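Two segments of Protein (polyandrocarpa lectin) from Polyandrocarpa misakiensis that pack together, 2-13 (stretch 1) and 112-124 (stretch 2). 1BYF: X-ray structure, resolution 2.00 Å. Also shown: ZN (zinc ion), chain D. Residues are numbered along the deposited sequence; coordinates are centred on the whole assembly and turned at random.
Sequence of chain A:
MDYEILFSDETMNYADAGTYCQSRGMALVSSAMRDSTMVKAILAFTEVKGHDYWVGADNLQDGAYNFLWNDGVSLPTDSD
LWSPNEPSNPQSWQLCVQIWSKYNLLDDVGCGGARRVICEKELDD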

# COMPACT_ATOMS: atom_id res chain seq x y z
N ASP A 2 -8.18 -8.04 8.09
CA ASP A 2 -7.32 -8.30 6.95
C ASP A 2 -7.84 -7.63 5.68
O ASP A 2 -9.04 -7.66 5.39
CB ASP A 2 -7.24 -9.79 6.64
CG ASP A 2 -6.52 -10.64 7.66
OD1 ASP A 2 -5.98 -10.14 8.66
OD2 ASP A 2 -6.52 -11.86 7.42
N TYR A 3 -6.91 -7.14 4.86
CA TYR A 3 -7.30 -6.46 3.63
C TYR A 3 -6.27 -6.55 2.52
O TYR A 3 -5.12 -6.96 2.58
CB TYR A 3 -7.41 -4.94 3.88
CG TYR A 3 -8.41 -4.50 4.92
CD1 TYR A 3 -8.01 -4.38 6.24
CD2 TYR A 3 -9.72 -4.18 4.59
CE1 TYR A 3 -8.89 -3.98 7.23
CE2 TYR A 3 -10.61 -3.78 5.58
CZ TYR A 3 -10.19 -3.67 6.88
OH TYR A 3 -11.11 -3.26 7.82
N GLU A 4 -6.70 -5.99 1.40
CA GLU A 4 -5.95 -5.68 0.22
C GLU A 4 -5.98 -4.13 0.17
O GLU A 4 -7.08 -3.58 0.25
CB GLU A 4 -6.52 -6.18 -1.09
CG GLU A 4 -6.16 -7.59 -1.49
CD GLU A 4 -6.90 -8.03 -2.73
OE1 GLU A 4 -7.56 -7.19 -3.37
OE2 GLU A 4 -6.87 -9.21 -3.13
N ILE A 5 -4.82 -3.51 0.13
CA ILE A 5 -4.76 -2.05 0.10
C ILE A 5 -3.99 -1.61 -1.15
O ILE A 5 -2.87 -2.06 -1.38
CB ILE A 5 -4.09 -1.48 1.35
CG1 ILE A 5 -4.82 -1.93 2.62
CG2 ILE A 5 -3.99 0.04 1.28
CD1 ILE A 5 -6.25 -1.42 2.76
N LEU A 6 -4.62 -0.75 -1.93
CA LEU A 6 -3.99 -0.25 -3.16
C LEU A 6 -3.75 1.25 -3.02
O LEU A 6 -4.67 1.97 -2.66
CB LEU A 6 -4.91 -0.55 -4.34
CG LEU A 6 -4.59 0.14 -5.67
CD1 LEU A 6 -3.21 -0.23 -6.19
CD2 LEU A 6 -5.63 -0.24 -6.73
N PHE A 7 -2.54 1.71 -3.25
CA PHE A 7 -2.19 3.12 -3.20
C PHE A 7 -1.87 3.54 -4.64
O PHE A 7 -1.12 2.81 -5.30
CB PHE A 7 -0.96 3.40 -2.35
CG PHE A 7 -1.06 3.09 -0.89
CD1 PHE A 7 -0.74 1.83 -0.41
CD2 PHE A 7 -1.43 4.08 0.01
CE1 PHE A 7 -0.82 1.56 0.95
CE2 PHE A 7 -1.51 3.81 1.36
CZ PHE A 7 -1.20 2.55 1.84
N SER A 8 -2.39 4.67 -5.10
CA SER A 8 -2.09 5.11 -6.46
C SER A 8 -1.62 6.56 -6.50
O SER A 8 -2.21 7.44 -5.87
CB SER A 8 -3.28 4.89 -7.40
OG SER A 8 -2.97 5.47 -8.66
N ASP A 9 -0.55 6.79 -7.24
CA ASP A 9 0.01 8.12 -7.41
C ASP A 9 -0.83 8.95 -8.39
O ASP A 9 -0.60 10.15 -8.53
CB ASP A 9 1.45 8.06 -7.93
CG ASP A 9 2.40 7.75 -6.77
OD1 ASP A 9 2.20 8.35 -5.70
OD2 ASP A 9 3.31 6.92 -6.97
N GLU A 10 -1.77 8.30 -9.03
CA GLU A 10 -2.70 8.94 -9.96
C GLU A 10 -3.67 9.84 -9.19
O GLU A 10 -4.24 9.32 -8.24
CB GLU A 10 -3.59 7.84 -10.55
CG GLU A 10 -3.24 7.37 -11.94
CD GLU A 10 -4.33 7.76 -12.92
OE1 GLU A 10 -5.31 7.00 -13.03
OE2 GLU A 10 -4.17 8.82 -13.57
N THR A 11 -3.88 11.07 -9.60
CA THR A 11 -4.81 11.94 -8.89
C THR A 11 -6.15 12.09 -9.60
O THR A 11 -6.24 12.01 -10.82
CB THR A 11 -4.17 13.33 -8.69
OG1 THR A 11 -3.87 13.84 -10.00
CG2 THR A 11 -2.89 13.21 -7.89
N MET A 12 -7.18 12.34 -8.81
CA MET A 12 -8.54 12.49 -9.27
C MET A 12 -9.38 13.23 -8.22
O MET A 12 -8.95 13.34 -7.08
CB MET A 12 -9.24 11.14 -9.33
CG MET A 12 -9.15 10.24 -10.53
SD MET A 12 -9.12 8.51 -9.90
CE MET A 12 -7.34 8.29 -9.88
N ASN A 13 -10.60 13.57 -8.65
CA ASN A 13 -11.54 14.16 -7.71
C ASN A 13 -12.14 12.99 -6.92
O ASN A 13 -11.88 11.82 -7.22
CB ASN A 13 -12.60 15.03 -8.36
CG ASN A 13 -13.45 14.34 -9.41
OD1 ASN A 13 -13.70 13.13 -9.32
ND2 ASN A 13 -13.89 15.09 -10.41
ZN ZN D . -5.52 -13.07 8.61
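Stretch 2 (112-124) GGARRVICEKELD

The one salt bridge between the two stretches lies at the corner of stretch 1, where Asp9 OD1 accepts a nearly straight hydrogen bond from Arg116 NE at 2.9 Å. Arginine suits the place because its long side chain, extended through chi2 and chi3, can bring a charged group to a carboxylate that lies at the turn of the chain; Asp9 O sits over one face of the guanidinium.

The backbone carries most of the remaining polar load. Residues 115-122 form a strand that runs antiparallel to strand 3-8, with 167° between their directions and axes approaching to 4.5 Å. Paired bonds tie alternate residues: Leu6 N to Cys119 O and Cys119 N to Leu6 O, both 2.8 Å; Glu4 N to Lys121 O, 2.8 Å, and Lys121 N to Glu4 O, 2.9 Å. Ser8 N reaches Val117 O at 2.9 Å, but the return bond from Val117 N to Ser8 O is weak, at 3.4 Å. At the other end Leu123 N extends the ladder to Asp2 O, 3.1 Å, and a water links Asp2 N with Glu122 OE2 and Leu123 O.

At Asp9 the chain turns, and strand 10-12 crosses strand 115-122 at 106°. The register shifts by two in a beta bulge, after which Met12 N bonds Arg115 O at 2.9 Å and Arg115 N bonds Met12 O at 2.8 Å. Ahead of the strand, Gly112, Gly113 and Ala114 run as loop beside Met12 and Asn13, and a second water joins Asn13 ND2 to Gly112 O.

Between the hydrogen-bonded pairs, Tyr3, Ile5 and Phe7 lie beside Glu122, Glu120 and Ile118, sharing one face of the sheet. At Ile5, Phe7 and Ile118 this face is apolar: Ile5 CG2 meets Ile118 CG2 at 4.0 Å, and Phe7 CD2 lies 3.9 Å from Ile118 CG1. Glu120 CB lies 3.8 Å from Ile5 CD1, and its OE2, hydrogen-bonded elsewhere in the structure, lies 3.8 Å from Tyr3 CE2.

The opposite face bears Glu4, Leu6 and Ser8 with Lys121, Cys119 and Val117. Leu6 CB and Cys119 CB pack at 4.2 Å. Val117, compact and beta-branched, suits an extended strand, and its CG2 lies 3.6 Å from Met12 CE, a contact made although the CA-to-CB bond of Met12 points away. Leu123 points toward stretch 1, its CD1 3.5 Å from Tyr3 O, so that its apolar side chain covers the start of the strand.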

# COMPACT_ATOMS: atom_id res chain seq x y z
N GLY A 112 -14.01 18.49 -5.45
CA GLY A 112 -13.46 18.58 -6.78
C GLY A 112 -11.96 18.60 -6.96
O GLY A 112 -11.49 18.48 -8.10
N GLY A 113 -11.16 18.72 -5.91
CA GLY A 113 -9.71 18.77 -6.07
C GLY A 113 -9.09 17.43 -6.42
O GLY A 113 -9.60 16.37 -6.06
N ALA A 114 -7.98 17.46 -7.15
CA ALA A 114 -7.26 16.24 -7.52
C ALA A 114 -6.41 15.74 -6.35
O ALA A 114 -5.61 16.49 -5.78
CB ALA A 114 -6.33 16.53 -8.69
N ARG A 115 -6.58 14.47 -5.99
CA ARG A 115 -5.77 13.90 -4.92
C ARG A 115 -5.50 12.43 -5.25
O ARG A 115 -6.18 11.86 -6.09
CB ARG A 115 -6.41 13.98 -3.54
CG ARG A 115 -7.27 15.22 -3.34
CD ARG A 115 -7.82 15.27 -1.91
NE ARG A 115 -7.22 16.42 -1.25
CZ ARG A 115 -7.64 17.68 -1.37
NH1 ARG A 115 -8.70 18.01 -2.08
NH2 ARG A 115 -6.96 18.61 -0.72
N ARG A 116 -4.51 11.89 -4.55
CA ARG A 116 -4.15 10.48 -4.76
C ARG A 116 -5.26 9.60 -4.21
O ARG A 116 -6.18 10.06 -3.54
CB ARG A 116 -2.79 10.19 -4.14
CG ARG A 116 -1.62 10.72 -4.97
CD ARG A 116 -0.30 10.61 -4.22
NE ARG A 116 0.85 10.79 -5.08
CZ ARG A 116 1.24 11.92 -5.65
NH1 ARG A 116 0.57 13.06 -5.47
NH2 ARG A 116 2.32 11.93 -6.43
N VAL A 117 -5.18 8.31 -4.52
CA VAL A 117 -6.23 7.37 -4.16
C VAL A 117 -5.73 6.16 -3.39
O VAL A 117 -4.67 5.61 -3.66
CB VAL A 117 -6.93 6.89 -5.45
CG1 VAL A 117 -8.12 5.98 -5.13
CG2 VAL A 117 -7.41 8.08 -6.29
N ILE A 118 -6.55 5.74 -2.44
CA ILE A 118 -6.32 4.57 -1.62
C ILE A 118 -7.58 3.70 -1.66
O ILE A 118 -8.65 4.18 -1.29
CB ILE A 118 -6.02 4.89 -0.14
CG1 ILE A 118 -4.87 5.90 -0.07
CG2 ILE A 118 -5.68 3.62 0.63
CD1 ILE A 118 -4.61 6.41 1.34
N CYS A 119 -7.42 2.47 -2.12
CA CYS A 119 -8.53 1.54 -2.17
C CYS A 119 -8.29 0.37 -1.22
O CYS A 119 -7.14 0.05 -0.89
CB CYS A 119 -8.73 0.95 -3.57
SG CYS A 119 -8.72 2.15 -4.91
N GLU A 120 -9.39 -0.25 -0.81
CA GLU A 120 -9.35 -1.39 0.08
C GLU A 120 -10.27 -2.51 -0.42
O GLU A 120 -11.21 -2.31 -1.19
CB GLU A 120 -9.78 -1.04 1.51
CG GLU A 120 -11.26 -0.77 1.71
CD GLU A 120 -11.71 -0.65 3.15
OE1 GLU A 120 -11.10 0.10 3.94
OE2 GLU A 120 -12.71 -1.32 3.53
N LYS A 121 -10.00 -3.71 0.09
CA LYS A 121 -10.82 -4.87 -0.15
C LYS A 121 -10.62 -5.83 1.03
O LYS A 121 -9.52 -6.35 1.25
CB LYS A 121 -10.59 -5.57 -1.48
CG LYS A 121 -11.52 -6.76 -1.69
CD LYS A 121 -11.20 -7.48 -2.99
CE LYS A 121 -11.76 -8.89 -2.97
NZ LYS A 121 -13.22 -8.86 -2.64
N GLU A 122 -11.68 -5.95 1.82
CA GLU A 122 -11.63 -6.84 2.98
C GLU A 122 -11.41 -8.27 2.48
O GLU A 122 -11.95 -8.65 1.44
CB GLU A 122 -12.90 -6.75 3.82
CG GLU A 122 -13.13 -7.96 4.71
CD GLU A 122 -13.56 -7.63 6.12
OE1 GLU A 122 -14.04 -6.51 6.37
OE2 GLU A 122 -13.39 -8.51 7.00
N LEU A 123 -10.65 -9.06 3.21
CA LEU A 123 -10.39 -10.44 2.84
C LEU A 123 -10.95 -11.37 3.92
O LEU A 123 -10.58 -11.17 5.08
CB LEU A 123 -8.89 -10.68 2.73
CG LEU A 123 -8.12 -9.89 1.68
CD1 LEU A 123 -6.62 -10.04 1.89
CD2 LEU A 123 -8.50 -10.31 0.27
N ASP A 124 -11.78 -12.33 3.55
CA ASP A 124 -12.32 -13.25 4.55
C ASP A 124 -11.71 -14.65 4.37
O ASP A 124 -11.58 -15.37 5.36
O HOH W 1 -10.76 -9.75 8.00
O HOH W 2 -12.86 18.13 -10.44